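Local coordinates for mandelate racemase/muconate lactonizing enzyme-like protein (PDB 3CYJ) that belongs to the enolase superfamily, combining an N-terminal capping domain with a TIM-barrel domain that holds a sodium ion, at residues P133-G138 / L313-Y318; Y143-L148 / P175-A180; T35-E40 / V56-F61; Y16-D21 / H322-R327; M192-G197 / Y219-V224. All coordinates share one frame; numbering follows the deposited sequence. Where two conformers were deposited one is given.

Contact 1 (P133-G138 / L313-Y318); sequences PVYGSG and LLHLEY
Val134, Tyr135 and Gly136 pair in parallel with Leu316, Glu317 and Tyr318, the two strand axes crossing at -40° in the twist expected of a closed barrel. Four backbone bonds zip the pair, among them Tyr318 N to Tyr135 O at 2.7 Å. On one face of the sheet Val134 and Leu316 lie side by side, CG1 of Val134 3.6 Å from CD1 of Leu316; branched aliphatic groups suit this buried, apolar layer. The other face carries Tyr135 and Glu317. CG of Tyr135 stands between its backbone N and carbonyl carbon (chi1 64°), and the ring beyond it lies against the neighbouring strand. There Glu317 CA sits over one ring face in a CH-pi contact, 3.8 Å from the centroid. The Tyr135 edge also points at the face of His315, a T-shaped pair with planes at 73° and Tyr135 CD2 3.5 Å from His315 ND1. Further along, the small hydroxyl of Ser137 fits beside the extended Glu317 chain: OG donates to the anti lone pair of Glu317 OE2 at 2.6 Å. Lys164 reaches both Tyr135 OH and Glu317 OE2, and Ser295 bonds His315 ND1. These are the first and last strands of the eight-stranded barrel, so their pairing closes it, with strand 162-166 bordering 132-137 and strand 294-296 bordering 313-319.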
# COMPACT_ATOMS: atom_id res chain seq x y z
N PRO A 133 -31.15 -6.50 21.66
CA PRO A 133 -30.77 -5.58 22.71
C PRO A 133 -30.72 -4.13 22.24
O PRO A 133 -30.44 -3.84 21.04
CB PRO A 133 -29.41 -6.10 23.15
CG PRO A 133 -28.89 -6.90 21.99
CD PRO A 133 -30.04 -7.37 21.23
N VAL A 134 -31.07 -3.22 23.14
CA VAL A 134 -31.12 -1.80 22.82
C VAL A 134 -30.18 -0.99 23.68
O VAL A 134 -29.69 -1.45 24.75
CB VAL A 134 -32.56 -1.20 22.92
CG1 VAL A 134 -33.56 -2.06 22.22
CG2 VAL A 134 -33.00 -0.94 24.38
N TYR A 135 -29.87 0.23 23.24
CA TYR A 135 -29.38 1.21 24.20
C TYR A 135 -30.31 2.42 24.16
O TYR A 135 -30.83 2.78 23.09
CB TYR A 135 -27.93 1.61 23.92
CG TYR A 135 -27.66 2.30 22.60
CD1 TYR A 135 -27.65 3.69 22.51
CD2 TYR A 135 -27.36 1.56 21.45
CE1 TYR A 135 -27.37 4.34 21.34
CE2 TYR A 135 -27.08 2.20 20.24
CZ TYR A 135 -27.07 3.59 20.21
OH TYR A 135 -26.79 4.22 19.05
N GLY A 136 -30.54 3.02 25.33
CA GLY A 136 -31.28 4.26 25.42
C GLY A 136 -30.43 5.41 24.92
O GLY A 136 -29.29 5.59 25.35
N SER A 137 -30.97 6.23 24.02
CA SER A 137 -30.15 7.25 23.35
C SER A 137 -30.81 8.68 23.40
O SER A 137 -31.90 8.86 22.91
CB SER A 137 -29.87 6.81 21.91
OG SER A 137 -29.19 7.85 21.20
N GLY A 138 -30.15 9.64 24.04
CA GLY A 138 -30.62 11.01 24.15
C GLY A 138 -29.47 11.89 24.61
O GLY A 138 -28.41 11.96 23.94
N LEU A 313 -25.59 -8.11 14.59
CA LEU A 313 -26.16 -7.11 15.54
C LEU A 313 -25.52 -7.09 16.95
O LEU A 313 -25.51 -8.10 17.66
CB LEU A 313 -27.68 -7.27 15.65
CG LEU A 313 -28.34 -6.19 16.51
CD1 LEU A 313 -28.55 -4.85 15.79
CD2 LEU A 313 -29.64 -6.72 17.03
N LEU A 314 -25.00 -5.93 17.35
CA LEU A 314 -24.58 -5.69 18.71
C LEU A 314 -25.77 -5.12 19.49
O LEU A 314 -26.09 -5.59 20.59
CB LEU A 314 -23.46 -4.66 18.74
CG LEU A 314 -22.71 -4.47 20.06
CD1 LEU A 314 -22.22 -5.80 20.58
CD2 LEU A 314 -21.56 -3.49 19.86
N HIS A 315 -26.39 -4.07 18.94
CA HIS A 315 -27.54 -3.41 19.57
C HIS A 315 -28.20 -2.45 18.62
O HIS A 315 -27.66 -2.12 17.53
CB HIS A 315 -27.19 -2.66 20.86
CG HIS A 315 -25.88 -1.92 20.82
ND1 HIS A 315 -25.56 -1.01 19.83
CD2 HIS A 315 -24.84 -1.90 21.70
CE1 HIS A 315 -24.38 -0.48 20.08
NE2 HIS A 315 -23.91 -1.01 21.21
N LEU A 316 -29.37 -1.98 19.04
CA LEU A 316 -30.11 -0.99 18.28
C LEU A 316 -30.32 0.21 19.18
O LEU A 316 -30.39 0.08 20.42
CB LEU A 316 -31.42 -1.56 17.68
CG LEU A 316 -32.76 -1.65 18.46
CD1 LEU A 316 -33.34 -0.31 19.06
CD2 LEU A 316 -33.84 -2.32 17.60
N GLU A 317 -30.36 1.38 18.55
CA GLU A 317 -30.51 2.65 19.24
C GLU A 317 -31.99 2.93 19.54
O GLU A 317 -32.83 3.04 18.62
CB GLU A 317 -29.99 3.80 18.38
CG GLU A 317 -30.19 5.15 19.02
CD GLU A 317 -29.77 6.27 18.13
OE1 GLU A 317 -29.92 6.15 16.88
OE2 GLU A 317 -29.29 7.26 18.70
N TYR A 318 -32.28 3.01 20.83
CA TYR A 318 -33.61 3.40 21.29
C TYR A 318 -33.64 4.91 21.36
O TYR A 318 -33.42 5.49 22.43
CB TYR A 318 -33.89 2.79 22.69
CG TYR A 318 -35.30 2.95 23.12
CD1 TYR A 318 -36.33 2.19 22.52
CD2 TYR A 318 -35.62 3.89 24.09
CE1 TYR A 318 -37.68 2.37 22.91
CE2 TYR A 318 -36.96 4.09 24.47
CZ TYR A 318 -37.97 3.32 23.88
OH TYR A 318 -39.28 3.53 24.27

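Contact 2 (Y143-L148 / P175-A180); sequences YPLRRL and PERVRA
Arg177 reaches across from helix 174-185 to Tyr143 with its guanidinium end-on, so that NH1 and NH2 both converge on one backbone oxygen. In the conformer described, one of two modelled, NH1 lies 2.6 Å and NH2 2.8 Å from Tyr143 O, which is close to the guanidinium plane. The two donors meet that oxygen differently: NH1 comes nearly in line with the carbonyl bond, whereas NH2 lies in the carbonyl plane on a lone pair. The arginine chain is anti at chi2 and then bends at chi3 (60°), which turns NE aside. Two leucines frame the arm and cross it obliquely. CD2 of Leu148 rests over one face of the guanidinium, offset toward its rim and 3.9 Å from NH2, while CD1 of Leu145 touches the aliphatic part at Arg177 CG, 3.7 Å away. Arginine suits this place because its methylenes can pack against leucine while its flat end serves a carbonyl just ahead of a helix. That helix starts right after Pro144, which occupies the N-cap position and whose carbonyl accepts from Leu148 N. About one turn further along its helix, the small Ala180 points at the other segment and offers only CB, 4.3 Å from Leu145 CG. The contact thus joins two consecutive helices on the outside of the barrel. Strand 162-166 runs between them in the chain, and its Met165 is touched by both Leu148 and Val178; helix 201-215 packs on Pro175 and Val178.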
# COMPACT_ATOMS: atom_id res chain seq x y z
N TYR A 143 -29.53 19.85 27.15
CA TYR A 143 -30.04 19.49 28.48
C TYR A 143 -29.21 20.10 29.62
O TYR A 143 -27.97 19.91 29.68
CB TYR A 143 -30.02 17.99 28.68
CG TYR A 143 -31.14 17.23 28.02
CD1 TYR A 143 -32.05 17.87 27.20
CD2 TYR A 143 -31.25 15.86 28.17
CE1 TYR A 143 -33.09 17.15 26.57
CE2 TYR A 143 -32.26 15.15 27.57
CZ TYR A 143 -33.17 15.79 26.77
OH TYR A 143 -34.17 15.03 26.16
N PRO A 144 -29.89 20.76 30.57
CA PRO A 144 -29.10 21.04 31.79
C PRO A 144 -28.76 19.71 32.46
O PRO A 144 -29.39 18.70 32.16
CB PRO A 144 -30.07 21.89 32.66
CG PRO A 144 -31.18 22.35 31.69
CD PRO A 144 -31.28 21.22 30.67
N LEU A 145 -27.79 19.73 33.37
CA LEU A 145 -27.24 18.53 34.05
C LEU A 145 -28.25 17.57 34.71
O LEU A 145 -28.16 16.35 34.56
CB LEU A 145 -26.27 19.01 35.11
CG LEU A 145 -24.76 19.03 34.97
CD1 LEU A 145 -24.27 18.80 33.56
CD2 LEU A 145 -24.25 20.33 35.55
N ARG A 146 -29.23 18.15 35.42
CA ARG A 146 -30.32 17.40 36.09
C ARG A 146 -31.15 16.64 35.09
O ARG A 146 -31.50 15.48 35.31
CB ARG A 146 -31.25 18.34 36.94
N ARG A 147 -31.49 17.29 33.98
CA ARG A 147 -32.38 16.67 33.02
C ARG A 147 -31.63 15.53 32.26
O ARG A 147 -32.21 14.47 31.91
CB ARG A 147 -33.02 17.73 32.12
CG ARG A 147 -33.21 17.29 30.69
CD ARG A 147 -34.39 17.85 29.97
NE ARG A 147 -35.04 19.01 30.56
CZ ARG A 147 -36.36 19.14 30.54
NH1 ARG A 147 -36.93 20.20 31.09
NH2 ARG A 147 -37.11 18.19 29.97
N LEU A 148 -30.34 15.75 32.03
CA LEU A 148 -29.46 14.71 31.47
C LEU A 148 -29.39 13.50 32.44
O LEU A 148 -29.58 12.35 32.05
CB LEU A 148 -28.08 15.32 31.22
CG LEU A 148 -26.90 14.39 30.92
CD1 LEU A 148 -27.10 13.67 29.55
CD2 LEU A 148 -25.55 15.14 30.96
N PRO A 175 -16.53 17.43 30.26
CA PRO A 175 -16.05 16.63 31.39
C PRO A 175 -17.00 16.56 32.58
O PRO A 175 -17.27 15.48 33.05
CB PRO A 175 -14.73 17.29 31.76
CG PRO A 175 -14.30 17.97 30.47
CD PRO A 175 -15.55 18.46 29.86
N GLU A 176 -17.59 17.67 33.01
CA GLU A 176 -18.63 17.50 34.04
C GLU A 176 -19.92 16.88 33.57
O GLU A 176 -20.59 16.22 34.36
CB GLU A 176 -18.85 18.73 34.91
CG GLU A 176 -19.35 19.94 34.23
CD GLU A 176 -19.78 21.05 35.24
OE1 GLU A 176 -19.68 22.25 34.87
OE2 GLU A 176 -20.19 20.72 36.40
N ARG A 177 -20.29 17.05 32.29
CA ARG A 177 -21.50 16.42 31.80
C ARG A 177 -21.33 14.90 31.79
O ARG A 177 -22.23 14.18 32.18
CB ARG A 177 -21.92 16.97 30.44
CG ARG A 177 -22.24 18.47 30.47
CD ARG A 177 -22.72 19.02 29.14
NE ARG A 177 -23.96 18.38 28.66
CZ ARG A 177 -25.19 18.74 29.02
NH1 ARG A 177 -25.36 19.73 29.91
NH2 ARG A 177 -26.25 18.09 28.50
N VAL A 178 -20.16 14.41 31.38
CA VAL A 178 -19.94 12.95 31.40
C VAL A 178 -19.78 12.39 32.83
O VAL A 178 -20.26 11.31 33.14
CB VAL A 178 -18.75 12.45 30.50
CG1 VAL A 178 -19.05 12.71 29.02
CG2 VAL A 178 -17.43 13.06 30.89
N ARG A 179 -19.11 13.16 33.70
CA ARG A 179 -19.03 12.81 35.13
C ARG A 179 -20.40 12.73 35.79
O ARG A 179 -20.65 11.79 36.53
CB ARG A 179 -18.08 13.75 35.87
CG ARG A 179 -16.62 13.33 35.59
CD ARG A 179 -15.62 14.05 36.46
NE ARG A 179 -15.83 15.49 36.34
CZ ARG A 179 -14.95 16.32 35.78
NH1 ARG A 179 -13.78 15.80 35.31
NH2 ARG A 179 -15.23 17.64 35.73
N ALA A 180 -21.27 13.69 35.47
CA ALA A 180 -22.68 13.69 35.93
C ALA A 180 -23.49 12.52 35.43
O ALA A 180 -24.32 11.95 36.16
CB ALA A 180 -23.39 15.01 35.52

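Contact 3 (T35-E40 / V56-F61); sequences TMILVE and VSVGRF
Ile37 projects from strand 33-43 onto the first turn of helix 57-70, where Val58 and Gly59 receive it. At its root, CB lies 4.1 Å from Val58 CG1. The two branches then part. CG2, anti to the backbone N, drops onto the bare backbone of Gly59, 3.7 Å from Gly59 N and only slightly farther from its CA; with no side chain on that residue, strand and helix approach until the two CA atoms of Ile37 and Gly59 are 6.2 Å apart. CG1 lies beside the backbone N of Ile37 (chi1 -57°) and meets Val58 CB at 3.9 Å. At the tip, CD1 touches the same Val58 CB, also at 3.9 Å, so one methine carbon faces the last two carbons of the isoleucine chain. Here a helix packs across a face of the antiparallel sheet in the N-terminal domain, the alpha-plus-beta capping unit of the enolase superfamily. The polypeptide reaches the helix from this strand by way of strand 46-53, the sheet neighbour of 33-43. Beta-branched residues suit the layer, being at home in a strand and presenting a compact apolar surface to the helix. Two residues before Ile37, on the same face, Thr35 splits its roles. CG2 packs on Val56 CG1 at 4.0 Å, while OG1 bonds Thr17 on the adjoining strand 8-26 and shares a water with Val56 N. The helix also meets a neighbouring subunit: Phe61 packs on Ser57 of that subunit, and Ser57 on its Phe61.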
# COMPACT_ATOMS: atom_id res chain seq x y z
N THR A 35 -40.06 15.27 11.74
CA THR A 35 -41.01 14.97 10.70
C THR A 35 -40.90 13.49 10.27
O THR A 35 -39.84 13.04 9.85
CB THR A 35 -40.83 15.91 9.50
OG1 THR A 35 -41.06 17.26 9.93
CG2 THR A 35 -41.80 15.55 8.44
N MET A 36 -42.01 12.76 10.42
CA MET A 36 -42.15 11.44 9.90
C MET A 36 -42.90 11.43 8.58
O MET A 36 -43.98 12.01 8.45
CB MET A 36 -42.86 10.54 10.92
CG MET A 36 -42.94 9.07 10.50
SD MET A 36 -44.21 8.11 11.46
CE MET A 36 -43.35 7.93 12.95
N ILE A 37 -42.35 10.75 7.58
CA ILE A 37 -43.08 10.59 6.34
C ILE A 37 -43.59 9.16 6.32
O ILE A 37 -42.81 8.24 6.54
CB ILE A 37 -42.23 10.95 5.09
CG1 ILE A 37 -41.70 12.40 5.19
CG2 ILE A 37 -43.05 10.74 3.81
CD1 ILE A 37 -40.40 12.54 6.01
N LEU A 38 -44.89 8.97 6.04
CA LEU A 38 -45.51 7.68 6.24
C LEU A 38 -46.05 7.16 4.92
O LEU A 38 -46.77 7.89 4.22
CB LEU A 38 -46.65 7.75 7.30
CG LEU A 38 -47.38 6.37 7.50
CD1 LEU A 38 -46.57 5.35 8.37
CD2 LEU A 38 -48.75 6.61 8.04
N VAL A 39 -45.68 5.94 4.56
CA VAL A 39 -46.20 5.33 3.36
C VAL A 39 -47.14 4.18 3.74
O VAL A 39 -46.82 3.37 4.66
CB VAL A 39 -45.04 4.83 2.42
CG1 VAL A 39 -45.56 4.10 1.17
CG2 VAL A 39 -44.12 6.01 2.05
N GLU A 40 -48.29 4.13 3.09
CA GLU A 40 -49.14 2.95 3.24
C GLU A 40 -49.33 2.29 1.92
O GLU A 40 -49.73 2.94 0.91
CB GLU A 40 -50.48 3.26 3.90
CG GLU A 40 -50.30 3.90 5.28
CD GLU A 40 -51.62 3.96 6.05
OE1 GLU A 40 -52.65 3.79 5.36
OE2 GLU A 40 -51.64 4.15 7.31
N VAL A 56 -40.27 16.98 4.68
CA VAL A 56 -41.55 16.72 4.03
C VAL A 56 -41.34 16.47 2.55
O VAL A 56 -42.14 15.77 1.92
CB VAL A 56 -42.63 17.90 4.16
CG1 VAL A 56 -43.16 17.99 5.54
CG2 VAL A 56 -42.07 19.28 3.73
N SER A 57 -40.29 17.05 1.96
CA SER A 57 -40.08 16.83 0.53
C SER A 57 -39.93 15.35 0.19
O SER A 57 -40.16 14.97 -0.96
CB SER A 57 -38.90 17.65 -0.01
OG SER A 57 -37.71 17.37 0.69
N VAL A 58 -39.59 14.50 1.17
CA VAL A 58 -39.52 13.04 0.97
C VAL A 58 -40.86 12.47 0.43
O VAL A 58 -40.88 11.66 -0.52
CB VAL A 58 -39.09 12.31 2.30
CG1 VAL A 58 -39.27 10.78 2.21
CG2 VAL A 58 -37.66 12.68 2.70
N GLY A 59 -41.98 12.95 0.99
CA GLY A 59 -43.32 12.56 0.51
C GLY A 59 -43.61 12.88 -0.94
O GLY A 59 -44.13 12.04 -1.69
N ARG A 60 -43.24 14.07 -1.36
CA ARG A 60 -43.34 14.43 -2.78
C ARG A 60 -42.47 13.52 -3.72
O ARG A 60 -42.91 13.11 -4.83
CB ARG A 60 -42.98 15.93 -2.96
CG ARG A 60 -43.32 16.44 -4.37
CD ARG A 60 -44.89 16.34 -4.61
NE ARG A 60 -45.23 16.26 -6.02
CZ ARG A 60 -45.43 17.32 -6.81
NH1 ARG A 60 -45.29 18.57 -6.33
NH2 ARG A 60 -45.76 17.12 -8.10
N PHE A 61 -41.24 13.20 -3.27
CA PHE A 61 -40.39 12.25 -4.00
C PHE A 61 -41.07 10.88 -4.18
O PHE A 61 -41.04 10.30 -5.26
CB PHE A 61 -39.03 12.06 -3.28
CG PHE A 61 -37.96 11.42 -4.16
CD1 PHE A 61 -36.99 12.19 -4.79
CD2 PHE A 61 -37.92 10.02 -4.35
CE1 PHE A 61 -35.98 11.58 -5.62
CE2 PHE A 61 -36.94 9.41 -5.14
CZ PHE A 61 -35.97 10.20 -5.79
O HOH W 1 -40.27 18.93 7.32

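Contact 4 (Y16-D21 / H322-R327); sequences YTVPTD and HARVER
Arg324 NH1 donates to Pro19 O at 2.7 Å, the single hydrogen bond between strand 16-20 and helix 322-327, with an N-H...O angle of 153°. The donor lies in the carbonyl plane, although the oxygen is somewhat tilted from the guanidinium. Over one face of that guanidinium sits Asp21 CB, 3.5 Å from Arg324 NE and offset toward the rim. Beside it, Val18 CB packs on Val325 CG2 at 3.8 Å, the two valines sliding past each other in opposite directions; compact, branched residues suit this buried spot. Arg324 reaches the strand because its chain is extended from CG to NE, with CG anti to the backbone N (chi1 173°). Around this first shell, Asp21 OD1 bonds His320 NE2, which steadies the carboxylate, and Val325 also packs on Thr34 and Met36 of the next strand. The contact joins the N-terminal sheet to a helix of the barrel domain. Asp21 OD2 lies 3.7 Å from Arg324 NE, but well out of the guanidinium plane, so this long salt bridge acts through charge alone. The directional hold is therefore on the Pro19 carbonyl, and solvent near the exposed Asp21 probably screens the ion pair.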
# COMPACT_ATOMS: atom_id res chain seq x y z
N TYR A 16 -46.08 13.90 9.14
CA TYR A 16 -46.47 14.43 10.44
C TYR A 16 -45.25 15.06 11.05
O TYR A 16 -44.12 14.52 10.96
CB TYR A 16 -47.00 13.32 11.34
CG TYR A 16 -48.00 12.48 10.60
CD1 TYR A 16 -49.37 12.83 10.57
CD2 TYR A 16 -47.58 11.39 9.86
CE1 TYR A 16 -50.28 12.10 9.84
CE2 TYR A 16 -48.46 10.66 9.12
CZ TYR A 16 -49.83 11.00 9.12
OH TYR A 16 -50.72 10.23 8.37
N THR A 17 -45.47 16.21 11.67
CA THR A 17 -44.43 16.93 12.36
C THR A 17 -44.81 17.02 13.81
O THR A 17 -45.91 17.44 14.12
CB THR A 17 -44.26 18.37 11.77
OG1 THR A 17 -43.96 18.28 10.38
CG2 THR A 17 -43.16 19.17 12.50
N VAL A 18 -43.89 16.63 14.70
CA VAL A 18 -44.10 16.61 16.14
C VAL A 18 -42.98 17.38 16.89
O VAL A 18 -41.78 17.05 16.80
CB VAL A 18 -44.10 15.15 16.67
CG1 VAL A 18 -44.37 15.13 18.15
CG2 VAL A 18 -45.11 14.27 15.89
N PRO A 19 -43.38 18.42 17.65
CA PRO A 19 -42.40 19.09 18.49
C PRO A 19 -41.69 18.11 19.41
O PRO A 19 -42.29 17.19 19.91
CB PRO A 19 -43.27 20.06 19.34
CG PRO A 19 -44.43 20.36 18.42
CD PRO A 19 -44.72 19.01 17.80
N THR A 20 -40.40 18.34 19.61
CA THR A 20 -39.63 17.66 20.64
C THR A 20 -40.18 18.12 21.99
O THR A 20 -40.78 19.20 22.09
CB THR A 20 -38.11 18.00 20.53
OG1 THR A 20 -37.92 19.43 20.47
CG2 THR A 20 -37.51 17.44 19.22
N ASP A 21 -39.98 17.32 23.04
CA ASP A 21 -40.46 17.70 24.36
C ASP A 21 -39.54 18.73 25.08
O ASP A 21 -39.82 19.16 26.18
CB ASP A 21 -40.79 16.46 25.22
CG ASP A 21 -39.57 15.54 25.44
OD1 ASP A 21 -38.47 15.86 24.97
OD2 ASP A 21 -39.72 14.48 26.10
N HIS A 322 -37.57 9.45 18.55
CA HIS A 322 -38.28 8.53 17.69
C HIS A 322 -39.16 7.62 18.46
O HIS A 322 -40.31 7.40 18.04
CB HIS A 322 -37.31 7.73 16.83
CG HIS A 322 -36.61 8.57 15.83
ND1 HIS A 322 -35.62 8.09 15.00
CD2 HIS A 322 -36.74 9.89 15.53
CE1 HIS A 322 -35.19 9.06 14.22
NE2 HIS A 322 -35.85 10.17 14.53
N ALA A 323 -38.63 7.03 19.52
CA ALA A 323 -39.45 6.27 20.46
C ALA A 323 -40.72 7.08 20.82
O ALA A 323 -41.85 6.61 20.67
CB ALA A 323 -38.65 5.94 21.70
N ARG A 324 -40.52 8.32 21.24
CA ARG A 324 -41.63 9.19 21.64
C ARG A 324 -42.63 9.45 20.50
O ARG A 324 -43.82 9.28 20.67
CB ARG A 324 -41.07 10.50 22.19
CG ARG A 324 -42.10 11.60 22.49
CD ARG A 324 -41.35 12.83 23.08
NE ARG A 324 -42.28 13.89 23.43
CZ ARG A 324 -42.68 14.85 22.60
NH1 ARG A 324 -42.18 14.92 21.37
NH2 ARG A 324 -43.58 15.73 23.01
N VAL A 325 -42.15 9.84 19.33
CA VAL A 325 -43.03 10.03 18.16
C VAL A 325 -43.76 8.73 17.76
O VAL A 325 -44.89 8.77 17.31
CB VAL A 325 -42.21 10.59 16.95
CG1 VAL A 325 -42.91 10.37 15.57
CG2 VAL A 325 -41.88 12.06 17.17
N GLU A 326 -43.09 7.58 17.88
CA GLU A 326 -43.71 6.32 17.52
C GLU A 326 -44.85 5.93 18.50
O GLU A 326 -45.88 5.48 18.06
CB GLU A 326 -42.64 5.21 17.32
CG GLU A 326 -41.88 5.37 15.99
CD GLU A 326 -40.39 4.87 16.01
OE1 GLU A 326 -40.00 4.06 16.88
OE2 GLU A 326 -39.62 5.28 15.11
N ARG A 327 -44.66 6.14 19.82
CA ARG A 327 -45.68 5.83 20.82
C ARG A 327 -46.87 6.78 20.70
O ARG A 327 -48.02 6.40 20.95
CB ARG A 327 -45.12 5.92 22.27

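Contact 5 (M192-G197 / Y219-V224); sequences MVDANG and YLEEPV. With NA (sodium ion), chain E.
Asp194 and Glu221 both set CG anti to the backbone N (chi1 -177° and -170°) on the same face of the sheet, where their carboxylates stack with planes nearly parallel; in Glu222 CG lies beside the backbone N (chi1 -75°), and the extended chain beyond it brings the carboxylate to the metal. This is the metal site at the strand ends of an enolase-superfamily barrel, set on parallel neighbours of one beta-alpha-beta unit. Sodium is bound by Asp194 OD2 at 2.5 Å, Glu221 OE2 at 2.6 Å and Glu222 OE1 at 2.7 Å. Acidic residues suit the place because the cation would offset the repulsion of carboxylates so close together; Lys164 also forms a salt bridge with Glu221 OE1, and Lys166 a hydrogen bond with Asp194 OD2. The other oxygen of the aspartate, OD1, accepts from Asn196 N in an Asx turn, which, with the metal on OD2, restrains the carboxylate. Nearly straight backbone bonds, such as Ala195 N to Glu221 O at 2.9 Å, hold the strands in register. Beyond them Gly197 N bonds Glu222 O at 2.6 Å, its positive phi being one that glycine adopts easily. On the opposite face Val193 CG2 packs on Leu220 CD1. The flexible chain of Met192 bends at chi3 and makes a CH-pi, Met-aromatic contact, its methyl over the middle of the Tyr219 ring, CE 3.6 Å from CD2.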
# COMPACT_ATOMS: atom_id res chain seq x y z
N MET A 192 -22.03 5.56 26.49
CA MET A 192 -21.64 5.75 25.12
C MET A 192 -21.77 7.24 24.77
O MET A 192 -22.70 7.90 25.22
CB MET A 192 -22.60 4.94 24.24
CG MET A 192 -22.82 3.41 24.64
SD MET A 192 -24.29 2.66 23.95
CE MET A 192 -23.86 2.75 22.21
N VAL A 193 -20.85 7.77 23.97
CA VAL A 193 -20.96 9.19 23.52
C VAL A 193 -21.06 9.35 21.99
O VAL A 193 -20.55 8.53 21.22
CB VAL A 193 -19.87 10.14 24.14
CG1 VAL A 193 -19.93 10.13 25.74
CG2 VAL A 193 -18.48 9.84 23.61
N ASP A 194 -21.71 10.42 21.56
CA ASP A 194 -21.88 10.71 20.17
C ASP A 194 -21.49 12.17 19.95
O ASP A 194 -22.04 13.05 20.59
CB ASP A 194 -23.32 10.42 19.74
CG ASP A 194 -23.56 10.65 18.24
OD1 ASP A 194 -22.66 11.06 17.44
OD2 ASP A 194 -24.71 10.47 17.83
N ALA A 195 -20.54 12.41 19.02
CA ALA A 195 -19.99 13.76 18.80
C ALA A 195 -20.62 14.40 17.54
O ALA A 195 -20.46 15.61 17.28
CB ALA A 195 -18.46 13.71 18.68
N ASN A 196 -21.33 13.57 16.76
CA ASN A 196 -21.99 14.04 15.54
C ASN A 196 -21.04 14.89 14.69
O ASN A 196 -21.41 16.00 14.24
CB ASN A 196 -23.27 14.84 15.89
CG ASN A 196 -24.36 13.95 16.48
OD1 ASN A 196 -25.15 13.40 15.72
ND2 ASN A 196 -24.33 13.70 17.82
N GLY A 197 -19.81 14.39 14.54
CA GLY A 197 -18.78 15.02 13.71
C GLY A 197 -18.22 16.35 14.20
O GLY A 197 -17.68 17.13 13.42
N TYR A 219 -17.67 3.84 23.98
CA TYR A 219 -18.20 4.00 22.61
C TYR A 219 -18.10 5.45 22.25
O TYR A 219 -18.54 6.33 23.00
CB TYR A 219 -19.65 3.59 22.61
CG TYR A 219 -20.38 3.43 21.27
CD1 TYR A 219 -20.47 2.17 20.69
CD2 TYR A 219 -21.11 4.49 20.68
CE1 TYR A 219 -21.17 1.96 19.51
CE2 TYR A 219 -21.85 4.29 19.49
CZ TYR A 219 -21.87 3.02 18.93
OH TYR A 219 -22.55 2.70 17.76
N LEU A 220 -17.48 5.72 21.09
CA LEU A 220 -17.31 7.08 20.61
C LEU A 220 -17.82 7.11 19.17
O LEU A 220 -17.16 6.62 18.28
CB LEU A 220 -15.83 7.54 20.70
CG LEU A 220 -15.52 8.92 20.04
CD1 LEU A 220 -16.57 10.01 20.46
CD2 LEU A 220 -14.11 9.40 20.30
N GLU A 221 -19.00 7.72 18.97
CA GLU A 221 -19.63 7.77 17.68
C GLU A 221 -19.35 9.10 16.92
O GLU A 221 -19.42 10.20 17.49
CB GLU A 221 -21.12 7.55 17.84
CG GLU A 221 -21.78 7.34 16.50
CD GLU A 221 -23.31 7.36 16.61
OE1 GLU A 221 -23.84 7.04 17.71
OE2 GLU A 221 -23.96 7.71 15.58
N GLU A 222 -19.04 8.97 15.62
CA GLU A 222 -18.87 10.14 14.76
C GLU A 222 -17.95 11.21 15.34
O GLU A 222 -18.31 12.40 15.36
CB GLU A 222 -20.23 10.74 14.41
CG GLU A 222 -20.97 9.88 13.37
CD GLU A 222 -22.42 10.35 13.07
OE1 GLU A 222 -22.93 11.27 13.75
OE2 GLU A 222 -23.07 9.76 12.16
N PRO A 223 -16.74 10.79 15.74
CA PRO A 223 -15.87 11.79 16.35
C PRO A 223 -15.51 12.87 15.30
O PRO A 223 -15.38 14.05 15.66
CB PRO A 223 -14.63 10.99 16.74
CG PRO A 223 -14.61 9.77 15.76
CD PRO A 223 -16.06 9.47 15.50
N VAL A 224 -15.30 12.46 14.05
CA VAL A 224 -15.03 13.40 12.97
C VAL A 224 -16.12 13.25 11.93
O VAL A 224 -16.93 12.31 12.02
CB VAL A 224 -13.62 13.19 12.31
CG1 VAL A 224 -12.53 13.50 13.31
CG2 VAL A 224 -13.49 11.79 11.69
NA NA E . -24.79 10.17 15.39

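In the fold
The chain opens contact 4, makes contact 3, begins contact 1, passes through contacts 2 and 5, and then completes contact 1 and finally contact 4. Contacts 1 and 5 lie in the same barrel sheet, their centres about 15 Å apart, and meet where Tyr135 and His315 pack on Met192. Contact 2 lies on the outer helices and touches contact 5 through Val178 and Val193. Contacts 3 and 4 share the N-terminal sheet through neighbouring strands 33-43 and 8-26. Helix 320-329, which follows the last barrel strand directly, ties contact 4 to contact 1, so barrel closure and domain docking come together near the chain's end. Contacts 3 and 5 lie on opposite sides of the chain's centre, their own centres about 28 Å apart.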